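Local structure of branched-chain phosphotransacylase (Enterococcus faecalis, 1YCO) at residues V4-G9 with I72-I77; G8-E13 with N44-V49; K150-S155 with G211-L216; I99-A104 with V134-E139; V106-G111 with G235-G240. The protein probably transfers branched-chain acyl groups between coenzyme A and phosphate. All blocks are in the same frame, centred on the assembly; numbering follows the deposited sequence.

Interaction 1: V4-G9 with I72-I77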
# COMPACT_ATOMS: atom_id res chain seq x y z
N VAL A 4 -18.27 25.86 10.22
CA VAL A 4 -17.58 24.64 10.63
C VAL A 4 -17.55 24.49 12.16
O VAL A 4 -17.18 25.42 12.90
CB VAL A 4 -16.11 24.60 10.10
CG1 VAL A 4 -15.48 23.27 10.44
CG2 VAL A 4 -16.08 24.82 8.59
N SER A 5 -17.93 23.31 12.62
CA SER A 5 -17.95 22.99 14.04
C SER A 5 -16.70 22.19 14.39
O SER A 5 -16.40 21.18 13.77
CB SER A 5 -19.22 22.19 14.34
OG SER A 5 -19.28 21.73 15.67
N ILE A 6 -15.95 22.65 15.40
CA ILE A 6 -14.72 21.96 15.78
C ILE A 6 -14.74 21.43 17.21
O ILE A 6 -14.87 22.20 18.17
CB ILE A 6 -13.51 22.89 15.62
CG1 ILE A 6 -13.52 23.50 14.21
CG2 ILE A 6 -12.21 22.11 15.89
CD1 ILE A 6 -12.31 24.32 13.86
N ALA A 7 -14.59 20.11 17.34
CA ALA A 7 -14.58 19.47 18.65
C ALA A 7 -13.17 19.47 19.22
O ALA A 7 -12.31 18.70 18.77
CB ALA A 7 -15.12 18.04 18.54
N GLY A 8 -12.93 20.33 20.19
CA GLY A 8 -11.62 20.43 20.80
C GLY A 8 -10.70 21.20 19.88
O GLY A 8 -9.56 20.79 19.65
N GLY A 9 -11.18 22.31 19.35
CA GLY A 9 -10.39 23.11 18.43
C GLY A 9 -9.65 24.30 19.02
O GLY A 9 -8.98 25.02 18.29
N ILE A 72 -20.09 21.24 8.22
CA ILE A 72 -18.93 20.36 8.29
C ILE A 72 -18.50 20.16 9.74
O ILE A 72 -18.48 21.10 10.53
CB ILE A 72 -17.73 20.94 7.51
CG1 ILE A 72 -18.07 21.06 6.02
CG2 ILE A 72 -16.51 20.04 7.69
CD1 ILE A 72 -17.05 21.87 5.23
N LEU A 73 -18.17 18.92 10.08
CA LEU A 73 -17.72 18.60 11.42
C LEU A 73 -16.22 18.32 11.34
O LEU A 73 -15.77 17.63 10.42
CB LEU A 73 -18.46 17.37 11.94
CG LEU A 73 -18.12 16.95 13.37
CD1 LEU A 73 -18.51 18.08 14.33
CD2 LEU A 73 -18.86 15.68 13.72
N LEU A 74 -15.46 18.84 12.29
CA LEU A 74 -14.02 18.65 12.31
C LEU A 74 -13.52 18.30 13.70
O LEU A 74 -13.78 19.01 14.68
CB LEU A 74 -13.33 19.92 11.80
CG LEU A 74 -11.82 19.90 11.58
CD1 LEU A 74 -11.45 20.90 10.49
CD2 LEU A 74 -11.09 20.24 12.89
N LYS A 75 -12.79 17.19 13.79
CA LYS A 75 -12.26 16.71 15.05
C LYS A 75 -10.92 17.33 15.43
O LYS A 75 -9.88 16.97 14.86
CB LYS A 75 -12.10 15.19 15.02
CG LYS A 75 -11.65 14.59 16.34
CD LYS A 75 -11.32 13.12 16.21
CE LYS A 75 -9.85 12.91 15.89
NZ LYS A 75 -8.98 13.34 17.02
N GLY A 76 -10.94 18.25 16.39
CA GLY A 76 -9.72 18.88 16.86
C GLY A 76 -9.02 17.91 17.78
O GLY A 76 -8.77 16.77 17.40
N ILE A 77 -8.71 18.33 19.01
CA ILE A 77 -8.04 17.45 19.97
C ILE A 77 -9.08 16.80 20.89
O ILE A 77 -9.56 17.41 21.83
CB ILE A 77 -7.00 18.22 20.80
CG1 ILE A 77 -5.89 18.74 19.89
CG2 ILE A 77 -6.40 17.30 21.87
CD1 ILE A 77 -4.80 19.50 20.62

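Interaction 2: G8-E13 with N44-V49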
# COMPACT_ATOMS: atom_id res chain seq x y z
N GLY A 8 -12.93 20.33 20.19
CA GLY A 8 -11.62 20.43 20.80
C GLY A 8 -10.70 21.20 19.88
O GLY A 8 -9.56 20.79 19.65
N GLY A 9 -11.18 22.31 19.35
CA GLY A 9 -10.39 23.11 18.43
C GLY A 9 -9.65 24.30 19.02
O GLY A 9 -8.98 25.02 18.29
N SER A 10 -9.77 24.51 20.32
CA SER A 10 -9.08 25.65 20.92
C SER A 10 -7.62 25.29 21.16
O SER A 10 -7.16 25.24 22.30
CB SER A 10 -9.75 26.05 22.22
OG SER A 10 -9.19 27.26 22.69
N GLN A 11 -6.89 25.07 20.07
CA GLN A 11 -5.48 24.69 20.14
C GLN A 11 -4.64 25.49 19.15
O GLN A 11 -5.09 25.79 18.04
CB GLN A 11 -5.35 23.20 19.83
CG GLN A 11 -6.37 22.34 20.56
CD GLN A 11 -6.09 22.23 22.05
OE1 GLN A 11 -6.85 21.61 22.79
NE2 GLN A 11 -5.00 22.84 22.50
N PRO A 12 -3.39 25.82 19.52
CA PRO A 12 -2.55 26.59 18.60
C PRO A 12 -2.38 25.90 17.24
O PRO A 12 -2.13 26.56 16.22
CB PRO A 12 -1.23 26.74 19.37
CG PRO A 12 -1.17 25.49 20.18
CD PRO A 12 -2.60 25.34 20.67
N GLU A 13 -2.54 24.58 17.23
CA GLU A 13 -2.44 23.81 16.00
C GLU A 13 -3.69 24.07 15.15
O GLU A 13 -3.61 24.27 13.93
CB GLU A 13 -2.34 22.31 16.31
CG GLU A 13 -1.31 21.94 17.37
CD GLU A 13 -1.87 21.97 18.78
OE1 GLU A 13 -3.00 21.46 18.98
OE2 GLU A 13 -1.18 22.49 19.69
N ASN A 44 -10.22 37.48 17.50
CA ASN A 44 -11.64 37.21 17.36
C ASN A 44 -12.00 36.36 16.12
O ASN A 44 -13.13 36.45 15.61
CB ASN A 44 -12.43 38.52 17.32
CG ASN A 44 -13.42 38.62 18.46
OD1 ASN A 44 -14.14 37.66 18.77
ND2 ASN A 44 -13.49 39.80 19.09
N LEU A 45 -11.06 35.55 15.65
CA LEU A 45 -11.28 34.69 14.49
C LEU A 45 -12.57 33.86 14.66
O LEU A 45 -13.64 34.26 14.21
CB LEU A 45 -10.08 33.76 14.28
CG LEU A 45 -8.70 34.40 14.12
CD1 LEU A 45 -7.64 33.31 14.15
CD2 LEU A 45 -8.62 35.19 12.82
N TRP A 46 -12.44 32.71 15.31
CA TRP A 46 -13.59 31.83 15.54
C TRP A 46 -14.47 32.31 16.69
O TRP A 46 -14.22 33.36 17.28
CB TRP A 46 -13.13 30.40 15.86
CG TRP A 46 -12.23 30.27 17.08
CD1 TRP A 46 -12.42 30.84 18.31
CD2 TRP A 46 -11.03 29.49 17.18
NE1 TRP A 46 -11.41 30.46 19.16
CE2 TRP A 46 -10.55 29.63 18.50
CE3 TRP A 46 -10.32 28.68 16.28
CZ2 TRP A 46 -9.38 29.00 18.94
CZ3 TRP A 46 -9.16 28.05 16.72
CH2 TRP A 46 -8.70 28.22 18.05
N LYS A 47 -15.50 31.52 16.99
CA LYS A 47 -16.43 31.77 18.09
C LYS A 47 -16.17 30.72 19.17
O LYS A 47 -16.73 29.62 19.11
CB LYS A 47 -17.87 31.65 17.60
CG LYS A 47 -18.38 32.83 16.76
CD LYS A 47 -18.97 33.98 17.62
CE LYS A 47 -17.92 34.62 18.55
NZ LYS A 47 -16.83 35.36 17.83
N TYR A 48 -15.32 31.05 20.14
CA TYR A 48 -14.97 30.13 21.23
C TYR A 48 -16.16 29.78 22.13
O TYR A 48 -17.02 30.61 22.39
CB TYR A 48 -13.87 30.76 22.10
CG TYR A 48 -13.48 29.92 23.30
CD1 TYR A 48 -12.71 28.77 23.16
CD2 TYR A 48 -13.90 30.28 24.59
CE1 TYR A 48 -12.36 27.98 24.26
CE2 TYR A 48 -13.56 29.50 25.69
CZ TYR A 48 -12.79 28.36 25.53
OH TYR A 48 -12.48 27.60 26.63
N VAL A 49 -16.21 28.53 22.58
CA VAL A 49 -17.27 28.07 23.48
C VAL A 49 -16.71 27.03 24.46
O VAL A 49 -16.39 25.90 24.06
CB VAL A 49 -18.46 27.43 22.72
CG1 VAL A 49 -19.54 27.01 23.71
CG2 VAL A 49 -19.04 28.40 21.71

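Interaction 3: K150-S155 with G211-L216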
# COMPACT_ATOMS: atom_id res chain seq x y z
N LYS A 150 -15.10 6.10 -13.13
CA LYS A 150 -14.54 4.76 -13.27
C LYS A 150 -14.11 4.31 -11.88
O LYS A 150 -13.34 5.00 -11.19
CB LYS A 150 -13.37 4.76 -14.25
CG LYS A 150 -13.81 5.15 -15.67
CD LYS A 150 -12.74 4.94 -16.71
CE LYS A 150 -13.21 5.50 -18.06
NZ LYS A 150 -12.41 4.98 -19.23
N ILE A 151 -14.63 3.16 -11.47
CA ILE A 151 -14.36 2.59 -10.16
C ILE A 151 -13.65 1.25 -10.29
O ILE A 151 -14.23 0.24 -10.70
CB ILE A 151 -15.67 2.43 -9.37
CG1 ILE A 151 -16.41 3.78 -9.39
CG2 ILE A 151 -15.38 1.97 -7.95
CD1 ILE A 151 -17.77 3.77 -8.73
N ALA A 152 -12.38 1.27 -9.93
CA ALA A 152 -11.54 0.11 -9.97
C ALA A 152 -11.47 -0.60 -8.63
O ALA A 152 -11.17 0.01 -7.60
CB ALA A 152 -10.13 0.52 -10.42
N LEU A 153 -11.76 -1.89 -8.67
CA LEU A 153 -11.71 -2.75 -7.49
C LEU A 153 -10.32 -3.36 -7.51
O LEU A 153 -10.03 -4.28 -8.28
CB LEU A 153 -12.79 -3.83 -7.59
CG LEU A 153 -14.17 -3.22 -7.83
CD1 LEU A 153 -15.22 -4.33 -7.91
CD2 LEU A 153 -14.50 -2.26 -6.69
N LEU A 154 -9.46 -2.83 -6.65
CA LEU A 154 -8.07 -3.27 -6.55
C LEU A 154 -7.79 -4.62 -5.96
O LEU A 154 -8.39 -5.02 -4.97
CB LEU A 154 -7.27 -2.25 -5.76
CG LEU A 154 -6.93 -0.93 -6.43
CD1 LEU A 154 -6.10 -0.11 -5.45
CD2 LEU A 154 -6.13 -1.18 -7.71
N SER A 155 -6.84 -5.32 -6.57
CA SER A 155 -6.39 -6.63 -6.10
C SER A 155 -4.95 -6.83 -6.57
O SER A 155 -4.48 -6.13 -7.47
CB SER A 155 -7.30 -7.73 -6.66
OG SER A 155 -6.94 -8.98 -6.12
N GLY A 211 -5.87 2.40 -16.72
CA GLY A 211 -5.01 3.42 -16.14
C GLY A 211 -5.64 4.78 -15.97
O GLY A 211 -4.93 5.72 -15.67
N ASP A 212 -6.96 4.87 -16.15
CA ASP A 212 -7.67 6.14 -16.01
C ASP A 212 -8.84 6.09 -15.02
O ASP A 212 -9.85 6.74 -15.24
CB ASP A 212 -8.18 6.61 -17.39
CG ASP A 212 -9.29 5.73 -17.96
OD1 ASP A 212 -9.44 4.56 -17.51
OD2 ASP A 212 -10.02 6.19 -18.87
N ALA A 213 -8.69 5.33 -13.93
CA ALA A 213 -9.75 5.21 -12.93
C ALA A 213 -9.95 6.49 -12.13
O ALA A 213 -8.99 7.21 -11.84
CB ALA A 213 -9.45 4.07 -11.98
N ASP A 214 -11.19 6.77 -11.75
CA ASP A 214 -11.49 7.97 -10.98
C ASP A 214 -11.57 7.70 -9.48
O ASP A 214 -11.40 8.60 -8.66
CB ASP A 214 -12.80 8.56 -11.48
CG ASP A 214 -12.74 8.95 -12.93
OD1 ASP A 214 -11.93 9.84 -13.25
OD2 ASP A 214 -13.47 8.35 -13.74
N ILE A 215 -11.83 6.45 -9.15
CA ILE A 215 -11.93 6.04 -7.77
C ILE A 215 -11.27 4.69 -7.62
O ILE A 215 -11.49 3.77 -8.42
CB ILE A 215 -13.40 5.88 -7.34
CG1 ILE A 215 -14.14 7.20 -7.51
CG2 ILE A 215 -13.46 5.38 -5.89
CD1 ILE A 215 -15.62 7.12 -7.23
N LEU A 216 -10.46 4.56 -6.59
CA LEU A 216 -9.81 3.29 -6.33
C LEU A 216 -10.47 2.75 -5.07
O LEU A 216 -10.67 3.49 -4.12
CB LEU A 216 -8.31 3.50 -6.10
CG LEU A 216 -7.48 4.18 -7.20
CD1 LEU A 216 -6.02 4.31 -6.73
CD2 LEU A 216 -7.55 3.37 -8.49

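Interaction 4: I99-A104 with V134-E139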
# COMPACT_ATOMS: atom_id res chain seq x y z
N ILE A 99 -24.26 2.74 5.37
CA ILE A 99 -23.06 2.62 6.19
C ILE A 99 -22.14 3.83 6.06
O ILE A 99 -22.26 4.61 5.11
CB ILE A 99 -22.21 1.39 5.80
CG1 ILE A 99 -21.42 1.69 4.53
CG2 ILE A 99 -23.11 0.17 5.57
CD1 ILE A 99 -19.94 1.45 4.68
N LEU A 100 -21.23 3.99 7.01
CA LEU A 100 -20.26 5.08 6.97
C LEU A 100 -18.98 4.53 6.35
O LEU A 100 -18.65 3.35 6.52
CB LEU A 100 -19.96 5.59 8.39
CG LEU A 100 -21.08 6.26 9.20
CD1 LEU A 100 -20.56 6.61 10.60
CD2 LEU A 100 -21.56 7.52 8.49
N SER A 101 -18.26 5.38 5.63
CA SER A 101 -17.02 4.98 5.02
C SER A 101 -16.08 6.18 5.02
O SER A 101 -16.48 7.28 5.37
CB SER A 101 -17.26 4.50 3.57
OG SER A 101 -17.73 5.55 2.72
N HIS A 102 -14.84 5.95 4.64
CA HIS A 102 -13.91 7.06 4.57
C HIS A 102 -13.50 7.14 3.12
O HIS A 102 -13.28 6.12 2.45
CB HIS A 102 -12.70 6.83 5.47
CG HIS A 102 -11.72 7.96 5.45
ND1 HIS A 102 -10.88 8.20 4.38
CD2 HIS A 102 -11.46 8.93 6.36
CE1 HIS A 102 -10.15 9.27 4.64
NE2 HIS A 102 -10.47 9.73 5.83
N VAL A 103 -13.43 8.37 2.64
CA VAL A 103 -13.06 8.63 1.26
C VAL A 103 -12.00 9.73 1.25
O VAL A 103 -12.14 10.75 1.93
CB VAL A 103 -14.27 9.11 0.43
CG1 VAL A 103 -13.81 9.61 -0.94
CG2 VAL A 103 -15.27 7.97 0.26
N ALA A 104 -10.96 9.53 0.46
CA ALA A 104 -9.88 10.48 0.34
C ALA A 104 -9.74 10.95 -1.09
O ALA A 104 -10.02 10.21 -2.04
CB ALA A 104 -8.56 9.85 0.81
N VAL A 134 -18.60 1.53 -2.43
CA VAL A 134 -18.58 2.00 -3.81
C VAL A 134 -19.65 3.08 -3.96
O VAL A 134 -19.37 4.19 -4.41
CB VAL A 134 -18.83 0.83 -4.80
CG1 VAL A 134 -18.95 1.35 -6.21
CG2 VAL A 134 -17.68 -0.17 -4.71
N GLU A 135 -20.87 2.77 -3.54
CA GLU A 135 -21.97 3.73 -3.62
C GLU A 135 -21.59 5.07 -2.98
O GLU A 135 -21.77 6.12 -3.60
CB GLU A 135 -23.20 3.14 -2.95
CG GLU A 135 -23.66 1.85 -3.58
CD GLU A 135 -24.20 2.04 -4.98
OE1 GLU A 135 -23.53 2.70 -5.80
OE2 GLU A 135 -25.30 1.51 -5.27
N ASN A 136 -21.08 5.03 -1.75
CA ASN A 136 -20.67 6.25 -1.04
C ASN A 136 -19.65 7.07 -1.87
O ASN A 136 -19.83 8.29 -2.06
CB ASN A 136 -20.07 5.90 0.34
CG ASN A 136 -21.14 5.67 1.43
OD1 ASN A 136 -22.32 5.44 1.14
ND2 ASN A 136 -20.71 5.70 2.69
N ALA A 137 -18.60 6.41 -2.37
CA ALA A 137 -17.57 7.08 -3.18
C ALA A 137 -18.13 7.52 -4.53
O ALA A 137 -17.73 8.57 -5.05
CB ALA A 137 -16.36 6.16 -3.38
N LYS A 138 -19.05 6.74 -5.08
CA LYS A 138 -19.67 7.11 -6.35
C LYS A 138 -20.46 8.39 -6.17
O LYS A 138 -20.48 9.24 -7.06
CB LYS A 138 -20.62 6.02 -6.85
CG LYS A 138 -21.34 6.42 -8.15
CD LYS A 138 -22.62 5.62 -8.42
CE LYS A 138 -23.72 5.98 -7.44
NZ LYS A 138 -24.97 5.17 -7.60
N GLU A 139 -21.12 8.53 -5.03
CA GLU A 139 -21.93 9.72 -4.77
C GLU A 139 -21.06 10.95 -4.56
O GLU A 139 -21.39 12.04 -5.04
CB GLU A 139 -22.83 9.49 -3.56
CG GLU A 139 -23.75 8.29 -3.74
CD GLU A 139 -24.68 8.07 -2.56
OE1 GLU A 139 -24.24 8.23 -1.40
OE2 GLU A 139 -25.86 7.70 -2.80
O HOH W 1 -23.65 3.21 2.43

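Interaction 5: V106-G111 with G235-G240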
# COMPACT_ATOMS: atom_id res chain seq x y z
N VAL A 106 -7.01 12.29 -3.79
CA VAL A 106 -5.57 12.28 -4.05
C VAL A 106 -5.18 13.06 -5.31
O VAL A 106 -5.75 12.86 -6.38
CB VAL A 106 -5.05 10.83 -4.22
CG1 VAL A 106 -3.54 10.81 -4.27
CG2 VAL A 106 -5.57 9.94 -3.10
N GLU A 107 -4.20 13.95 -5.17
CA GLU A 107 -3.73 14.74 -6.30
C GLU A 107 -2.24 14.47 -6.52
O GLU A 107 -1.41 14.79 -5.67
CB GLU A 107 -3.97 16.22 -6.05
CG GLU A 107 -5.45 16.62 -6.05
CD GLU A 107 -5.67 18.11 -5.83
OE1 GLU A 107 -5.05 18.92 -6.56
OE2 GLU A 107 -6.48 18.47 -4.93
N LEU A 108 -1.91 13.88 -7.67
CA LEU A 108 -0.53 13.57 -8.00
C LEU A 108 0.19 14.76 -8.64
O LEU A 108 -0.45 15.67 -9.18
CB LEU A 108 -0.48 12.36 -8.92
CG LEU A 108 -0.96 11.08 -8.24
CD1 LEU A 108 -0.99 9.96 -9.27
CD2 LEU A 108 -0.04 10.73 -7.08
N PRO A 109 1.54 14.76 -8.59
CA PRO A 109 2.44 15.80 -9.13
C PRO A 109 1.98 16.51 -10.40
O PRO A 109 1.77 17.73 -10.39
CB PRO A 109 3.74 15.04 -9.32
CG PRO A 109 3.76 14.19 -8.11
CD PRO A 109 2.34 13.65 -8.05
N ALA A 110 1.87 15.77 -11.50
CA ALA A 110 1.43 16.38 -12.75
C ALA A 110 -0.00 16.85 -12.55
O ALA A 110 -0.24 17.95 -12.05
CB ALA A 110 1.52 15.38 -13.90
N GLY A 111 -0.97 16.01 -12.92
CA GLY A 111 -2.36 16.39 -12.74
C GLY A 111 -3.28 15.24 -12.37
O GLY A 111 -4.45 15.45 -12.08
N GLY A 235 5.31 9.79 -2.87
CA GLY A 235 4.72 10.19 -4.13
C GLY A 235 4.51 11.68 -4.34
O GLY A 235 4.18 12.09 -5.45
N HIS A 236 4.71 12.49 -3.30
CA HIS A 236 4.51 13.96 -3.38
C HIS A 236 3.07 14.28 -3.68
O HIS A 236 2.76 15.32 -4.26
CB HIS A 236 5.39 14.59 -4.47
CG HIS A 236 6.86 14.46 -4.21
ND1 HIS A 236 7.50 15.18 -3.24
CD2 HIS A 236 7.78 13.63 -4.74
CE1 HIS A 236 8.77 14.80 -3.17
NE2 HIS A 236 8.96 13.85 -4.08
N ALA A 237 2.17 13.39 -3.29
CA ALA A 237 0.76 13.59 -3.55
C ALA A 237 0.09 14.41 -2.46
O ALA A 237 0.49 14.35 -1.29
CB ALA A 237 0.07 12.25 -3.69
N LYS A 238 -0.91 15.17 -2.85
CA LYS A 238 -1.70 15.96 -1.91
C LYS A 238 -2.91 15.08 -1.61
O LYS A 238 -3.54 14.55 -2.53
CB LYS A 238 -2.12 17.30 -2.53
CG LYS A 238 -0.94 18.21 -2.87
CD LYS A 238 -1.36 19.64 -3.20
CE LYS A 238 -2.29 19.70 -4.41
NZ LYS A 238 -2.71 21.09 -4.70
N VAL A 239 -3.22 14.90 -0.34
CA VAL A 239 -4.32 14.05 0.06
C VAL A 239 -5.22 14.69 1.10
O VAL A 239 -4.73 15.34 2.03
CB VAL A 239 -3.81 12.71 0.62
CG1 VAL A 239 -4.98 11.79 0.89
CG2 VAL A 239 -2.85 12.06 -0.36
N GLY A 240 -6.52 14.51 0.94
CA GLY A 240 -7.50 15.04 1.87
C GLY A 240 -8.54 13.96 2.12
O GLY A 240 -8.92 13.23 1.20

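Interaction 1: V4-G9 with I72-I77
Two neighbouring strands of a parallel five-stranded sheet meet here, with Ser5, Ile6 and Ala7 of one paired with Leu73, Leu74 and Lys75 of the other. The backbones run 23° apart in direction and exchange a ladder of bonds: Ser5 N donates to Ile72 O at 3.1 Å, Leu74 N to Ser5 O at 2.9 Å, and Ala7 N to Leu74 O at 3.0 Å. Beyond the strand ends the pairing turns into loop contacts. The bond from Gly76 N to Ala7 O is weak, but Ile77 N reaches Gly8 O at 2.7 Å.

On the face that carries Val4, Ile6, Ile72 and Leu74, the side chains of Ile6 and Leu74 lie side by side and point the same way. Ile6 CG2, anti to the backbone N, meets Leu74 CD2 at 3.7 Å, while Val4 CG1 leans on Leu74 CB at 4.2 Å. The other face is more mixed: Leu73 CD1 bends over Ser5 and sits 4.0 Å from its OG, a hydroxyl whose hydrogen bond goes to Ala61 O.

Strand 29-35 bonds to the far edge of strand 2-7 through Val4, Ile6 and Gly8. Helix 12-24 covers the Ile6-Leu74 face with Ile14 and Leu17, and helix 80-87 packs with Met87 and Leu83 against Leu73 and Lys75, whose amino group bonds to Ile78 O.

Interaction 2: G8-E13 with N44-V49
A first torsion of 59° sets Trp46 CG between its backbone N and carbonyl carbon, and the indole extends from there to Gly9 and Ser10, whereas Tyr48 reaches Ser10 with CG anti to its backbone N (chi1 177°). The two aromatic groups come from residues 46 and 48, at and before strand 47-50, which is outermost in the sheet within this chain. They approach the turn that follows strand 2-7 and leads into helix 12-24, a strand-loop-helix connection of the parallel α/β sheet. Ser10 is the centre of an inverse gamma turn in this loop, and Gln11 stands at the N-cap position of the helix.

The indole meets the turn with the outer end of its six-membered ring. CH2 lies 3.2 Å from Gly9 O and CZ3 lies 3.4 Å from the same oxygen, while Ser10 CA is 3.9 Å from CH2. Both Gly9 O and Ser10 CA approach the ring obliquely. The carbonyl of Gly9 also receives a weak bond from Gln11 N, at 2.7 Å, so its oxygen is shared between the turn itself and van der Waals contact with the indole.

Polar ends of the same side chains are tied down by the loop that follows strand 29-35. Trp46 NE1 bonds to Asn39 OD1, and Tyr48 OH bonds to Asn37 O. Phe31 and Val33 of that strand, with Leu15 and Val18 of helix 12-24, also touch the Trp46 side chain. Ser10 OG bonds to Glu38 O, and it also rests obliquely against the phenol ring of Tyr48, 3.6 Å from CE1, with Ser10 CB close behind at 3.8 Å from the same CE1.

Interaction 3: K150-S155 with G211-L216
The side chain of Lys150 lies obliquely across those of Asp212 and Asp214, and the two carboxylates deal with opposite ends of the residue. Extended beyond CG, the lysine carries its amino group to Asp212, where NZ forms a salt bridge of 2.7 Å with OD2 on the syn side, 19° out of the carboxylate plane. The aliphatic part runs beside the same group, with CD 3.4 Å from Asp212 OD1. Asp212 OD1 itself takes a hydrogen bond from Met210 N, which helps to fix the turn of the carboxylate.

Asp214 addresses the backbone instead: its OD2 uses the anti lone pair to accept from Lys150 N at 2.8 Å. The carbonyl of Lys150 is gripped twice, its O accepting from Asp214 N at 2.8 Å and from Ile215 N at 2.9 Å. With both its N-H and C=O held, the start of strand 150-154 is closely tied to the loop that enters strand 215-217. Ala152 N then donates to Ile215 O at 3.1 Å and continues the parallel pairing.

Ile151 and Ile215 lie side by side, pointing the same way, and Ile151 CG1 meets Ile215 CD1 at 4.1 Å under helix 127-143. On the other face, Ala152 CB packs on Ala213 CB at 3.9 Å, and Ala194 of helix 191-195 covers Ala152, Leu154 and Leu216. Apolar residues alternating to helices on both faces of adjacent parallel strands are characteristic of a three-layered α/β sandwich, here formed about the parallel part of the six-stranded mixed sheet.

Interaction 4: I99-A104 with V134-E139
Asn136 faces Ser101 and Ile99 from helix 127-143, and its amide nitrogen makes the two direct hydrogen bonds of the contact. ND2 donates to Ser101 OG at 3.0 Å and to Ile99 O at 3.1 Å, so the one NH2 group serves both acceptors. Both lie close to the amide plane, although seen from Ile99 the donor is tilted 33° from the carbonyl plane. Ser101 OG is set between its own backbone N and carbonyl carbon (chi1 65°) and lies 3.4 Å from Asn136 CB. The other end of the amide, OD1, binds a water at 2.9 Å that in turn accepts from Ile99 N at 3.0 Å. Strand 101-107 lies in the mixed sheet between strands 113-117 and 238-244, and the helix packs across its face in the layered α/β manner; Val244 of the neighbouring strand touches both Ser101 and Asn136.

One residue on, Ala137 offers only its methyl group, with CB 4.2 Å from Val103 CG2, and Thr117 of strand 113-117 touches both. Lys138 and Glu139 are directed elsewhere: Lys138 NZ forms a salt bridge with Glu182, and Glu139 OE2 forms one with Lys97.

Interaction 5: V106-G111 with G235-G240
Glu107 and Lys238 face each other as an antiparallel hydrogen-bonded pair: Glu107 N donates to Lys238 O at 2.8 Å and Lys238 N returns a bond to Glu107 O at 2.9 Å. Their side chains, on the same face, cross obliquely. Glu107 OE1 lies 3.6 Å from Lys238 CE, and the salt bridge to NZ is long at 3.7 Å. A bend at chi3 of Lys238 (-61°) turns CE toward the carboxylate.

On the other face Val106 CG1, anti to its backbone N, packs against Val239 CG2 at 4.2 Å. The Ala237 methyl, just before the strand, is met by Val106 CG1 at 3.9 Å from its CB and by Leu108 CD2 at 3.7 Å. Strand 238-244 is outermost in the mixed sheet within this chain, and this pairing adds it to strand 101-107, whose far edge pairs with antiparallel strand 113-117. Past the strand end, Pro109 CG rests 3.4 Å from Gly235 O, and its ring crosses the side chain of His236 at about a right angle.

Farther out, Leu231 of helix 221-234 touches Val106 and Ala237, and Phe114 of strand 113-117 touches Val106 and Leu108. Leu108 also packs on Phe234 of the second subunit.

The five contacts divide between two sheets, consistent with two α/β halves. Interactions 1 and 2 belong to the parallel sheet on one side of the molecule; they share Gly8 and Gly9, and their centres lie 9 Å apart. Interactions 3 and 5 pair strands of the mixed sheet, and interaction 4 lays helix 127-143 on it. That helix joins interactions 3 and 4, since Ile151 and Ile215 pack on Val134, Ala137 and Lys138; strand 101-107 joins 4 and 5, where Ala104 touches Val239. Interactions 1 and 3, 31 Å apart between centres, fall on opposite sides of the chain's centre. Along the sequence 4 and 5 interleave, and the chain later returns to the parallel sheet with strand 250-252.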